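Local structure of Lys-gingipain W83 (Porphyromonas gingivalis, 4TKX) at residues 158-163 with 214-219. The protein cleaves proteins after lysine residues as the catalytic domain of a secreted cysteine protease that may act as a virulence factor. Numbering follows the deposited sequence. Where two conformers were deposited one is given.
Sequences GADYSW and TAHGSE. With TCK (N-[(1S)-5-amino-1-(chloroacetyl)pentyl]-4-methylbenzenesulfonamide), chain U.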
loop_
_atom_site.group_PDB
_atom_site.type_symbol
_atom_site.label_atom_id
_atom_site.label_comp_id
_atom_site.label_asym_id
_atom_site.label_seq_id
_atom_site.Cartn_x
_atom_site.Cartn_y
_atom_site.Cartn_z
ATOM N N GLY A 158 2.730 4.113 21.955
ATOM C CA GLY A 158 1.608 4.587 22.741
ATOM C C GLY A 158 1.623 4.003 24.147
ATOM O O GLY A 158 2.516 3.231 24.512
ATOM N N ALA A 159 0.608 4.359 24.917
ATOM C CA ALA A 159 0.644 4.102 26.354
ATOM C C ALA A 159 0.325 2.664 26.668
ATOM O O ALA A 159 -0.618 2.072 26.146
ATOM C CB ALA A 159 -0.329 5.005 27.060
ATOM N N ASP A 160 1.136 2.119 27.555
ATOM C CA ASP A 160 0.823 0.902 28.271
ATOM C C ASP A 160 1.854 0.815 29.383
ATOM O O ASP A 160 3.057 0.702 29.121
ATOM C CB ASP A 160 0.878 -0.327 27.378
ATOM C CG ASP A 160 0.436 -1.569 28.111
ATOM O OD1 ASP A 160 1.154 -1.932 29.073
ATOM O OD2 ASP A 160 -0.614 -2.155 27.748
ATOM N N TYR A 161 1.380 0.858 30.627
ATOM C CA TYR A 161 2.266 0.966 31.779
ATOM C C TYR A 161 3.366 -0.080 31.771
ATOM O O TYR A 161 4.469 0.159 32.281
ATOM C CB TYR A 161 1.459 0.869 33.087
ATOM C CG TYR A 161 0.610 2.085 33.321
ATOM C CD1 TYR A 161 1.190 3.304 33.640
ATOM C CD2 TYR A 161 -0.767 2.025 33.207
ATOM C CE1 TYR A 161 0.421 4.428 33.841
ATOM C CE2 TYR A 161 -1.535 3.141 33.392
ATOM C CZ TYR A 161 -0.940 4.337 33.714
ATOM O OH TYR A 161 -1.705 5.455 33.915
ATOM N N SER A 162 3.072 -1.236 31.191
ATOM C CA SER A 162 4.013 -2.341 31.184
ATOM C C SER A 162 4.679 -2.604 29.822
ATOM O O SER A 162 5.876 -2.864 29.761
ATOM C CB SER A 162 3.306 -3.602 31.697
ATOM O OG SER A 162 2.769 -3.400 33.014
ATOM N N TRP A 163 3.923 -2.510 28.730
ATOM C CA TRP A 163 4.412 -2.943 27.427
ATOM C C TRP A 163 5.101 -1.829 26.646
ATOM O O TRP A 163 5.840 -2.090 25.687
ATOM C CB TRP A 163 3.254 -3.456 26.585
ATOM C CG TRP A 163 2.781 -4.817 26.968
ATOM C CD1 TRP A 163 1.620 -5.140 27.610
ATOM C CD2 TRP A 163 3.445 -6.043 26.694
ATOM N NE1 TRP A 163 1.530 -6.503 27.761
ATOM C CE2 TRP A 163 2.643 -7.079 27.204
ATOM C CE3 TRP A 163 4.649 -6.366 26.070
ATOM C CZ2 TRP A 163 3.011 -8.413 27.109
ATOM C CZ3 TRP A 163 5.009 -7.684 25.974
ATOM C CH2 TRP A 163 4.197 -8.694 26.486
ATOM N N THR A 214 1.973 2.294 17.685
ATOM C CA THR A 214 1.928 0.964 18.263
ATOM C C THR A 214 1.586 1.034 19.758
ATOM O O THR A 214 2.314 1.653 20.559
ATOM C CB THR A 214 3.244 0.177 18.021
ATOM O OG1 THR A 214 3.145 -1.078 18.671
ATOM C CG2 THR A 214 4.483 0.918 18.553
ATOM N N ALA A 215 0.436 0.437 20.085
ATOM C CA ALA A 215 -0.118 0.322 21.448
ATOM C C ALA A 215 -1.604 -0.051 21.278
ATOM O O ALA A 215 -1.921 -0.833 20.401
ATOM C CB ALA A 215 0.057 1.572 22.246
ATOM N N HIS A 216 -2.508 0.458 22.116
ATOM C CA HIS A 216 -3.881 -0.039 22.095
ATOM C C HIS A 216 -4.761 0.664 21.073
ATOM O O HIS A 216 -4.643 1.860 20.852
ATOM C CB HIS A 216 -4.522 0.104 23.474
ATOM C CG HIS A 216 -3.881 -0.737 24.528
ATOM N ND1 HIS A 216 -4.420 -1.934 24.946
ATOM C CD2 HIS A 216 -2.767 -0.546 25.274
ATOM C CE1 HIS A 216 -3.649 -2.461 25.883
ATOM N NE2 HIS A 216 -2.644 -1.635 26.106
ATOM N N GLY A 217 -5.680 -0.097 20.490
ATOM C CA GLY A 217 -6.628 0.441 19.535
ATOM C C GLY A 217 -8.045 -0.047 19.765
ATOM O O GLY A 217 -8.282 -1.044 20.470
ATOM N N SER A 218 -8.998 0.661 19.170
ATOM C CA SER A 218 -10.384 0.208 19.140
ATOM C C SER A 218 -10.873 0.367 17.704
ATOM O O SER A 218 -10.116 0.785 16.826
ATOM C CB SER A 218 -11.238 1.060 20.072
ATOM O OG SER A 218 -11.425 2.324 19.474
ATOM N N GLU A 219 -12.137 0.060 17.440
ATOM C CA GLU A 219 -12.603 0.072 16.055
ATOM C C GLU A 219 -12.501 1.464 15.450
ATOM O O GLU A 219 -12.324 1.599 14.234
ATOM C CB GLU A 219 -14.053 -0.406 15.943
ATOM C CG GLU A 219 -14.306 -1.816 16.449
ATOM C CD GLU A 219 -14.677 -1.900 17.944
ATOM O OE1 GLU A 219 -14.387 -0.949 18.722
ATOM O OE2 GLU A 219 -15.260 -2.947 18.339
HETATM S S TCK U . -3.733 -6.627 23.607
HETATM O O1S TCK U . -2.558 -7.450 23.519
HETATM O O2S TCK U . -3.499 -5.644 24.660
HETATM C C1 TCK U . -5.175 -7.606 24.006
HETATM C C2 TCK U . -5.839 -7.340 25.197
HETATM C C3 TCK U . -6.974 -8.099 25.531
HETATM C C4 TCK U . -7.408 -9.093 24.678
HETATM C C5 TCK U . -6.723 -9.356 23.467
HETATM C C6 TCK U . -5.601 -8.612 23.134
HETATM C C7 TCK U . -8.618 -9.900 25.052
HETATM N N TCK U . -3.972 -5.896 22.141
HETATM C CA TCK U . -3.771 -4.458 21.917
HETATM C C TCK U . -5.065 -3.883 21.409
HETATM O O TCK U . -5.087 -2.858 20.771
HETATM C CB TCK U . -2.644 -4.238 20.872
HETATM C CG TCK U . -1.293 -4.677 21.395
HETATM C CD TCK U . -0.179 -4.647 20.286
HETATM C CE TCK U . 0.381 -3.271 20.040
HETATM N NZ TCK U . 1.346 -3.330 18.968
HETATM C CM TCK U . -6.352 -4.684 21.655
HETATM O O HOH W 1 3.842 1.244 23.023
HETATM O O HOH W 2 -2.491 2.735 24.155
#
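His216 NE2 donates to Asp160 OD2 across 2.7 Å in an almost straight bond (173°), a histidine-carboxylate pair in the active site of the catalytic domain, which has the caspase-like fold of the clan CD peptidases; here the loops leaving adjacent parallel strands 152-157 and 210-214 meet. Carboxylate and imidazole planes lie only 7° apart, and OD2 accepts through its anti lone pair. A carboxylate suits the place because it offers one oxygen to the imidazole N-H and keeps the other for backbone N-H groups of the turn. His216, inferred to be the catalytic proton donor, stands near the nucleophile Cys249. Its CG lies beside the backbone N and anti to the carbonyl carbon, bringing the ring toward Asp160; Ala159 O borders the ring edge, 3.5 Å from CD2.

The second shell fixes the carboxylate. Asp160 CG is anti to the backbone N (chi1 -175°), which carries the carboxylate toward His216, with OD2 on the ring and OD1 on the turn into helix 163-178, where it accepts from Ser162 N and, from above the carboxylate plane, from Trp163 N at 2.8 Å. Behind the pair, Gly158 N bonds to Thr214 O at 2.9 Å, just beyond the end of strand 152-157, extending its pairing with strand 210-214. Glycine suits this place: Ala215 CB packs 3.4 Å from Gly158 CA, on the side where a CB would point.

On the substrate side, Thr214 OG1 accepts from the lysine-like amine NZ of the inhibitor TCK, which is also hydrogen-bonded to Asp288, and Gly217 N donates to the inhibitor's ketone O at 2.8 Å. Between the loops, a water donates to Ala159 O and accepts from His216 N at 3.1 Å.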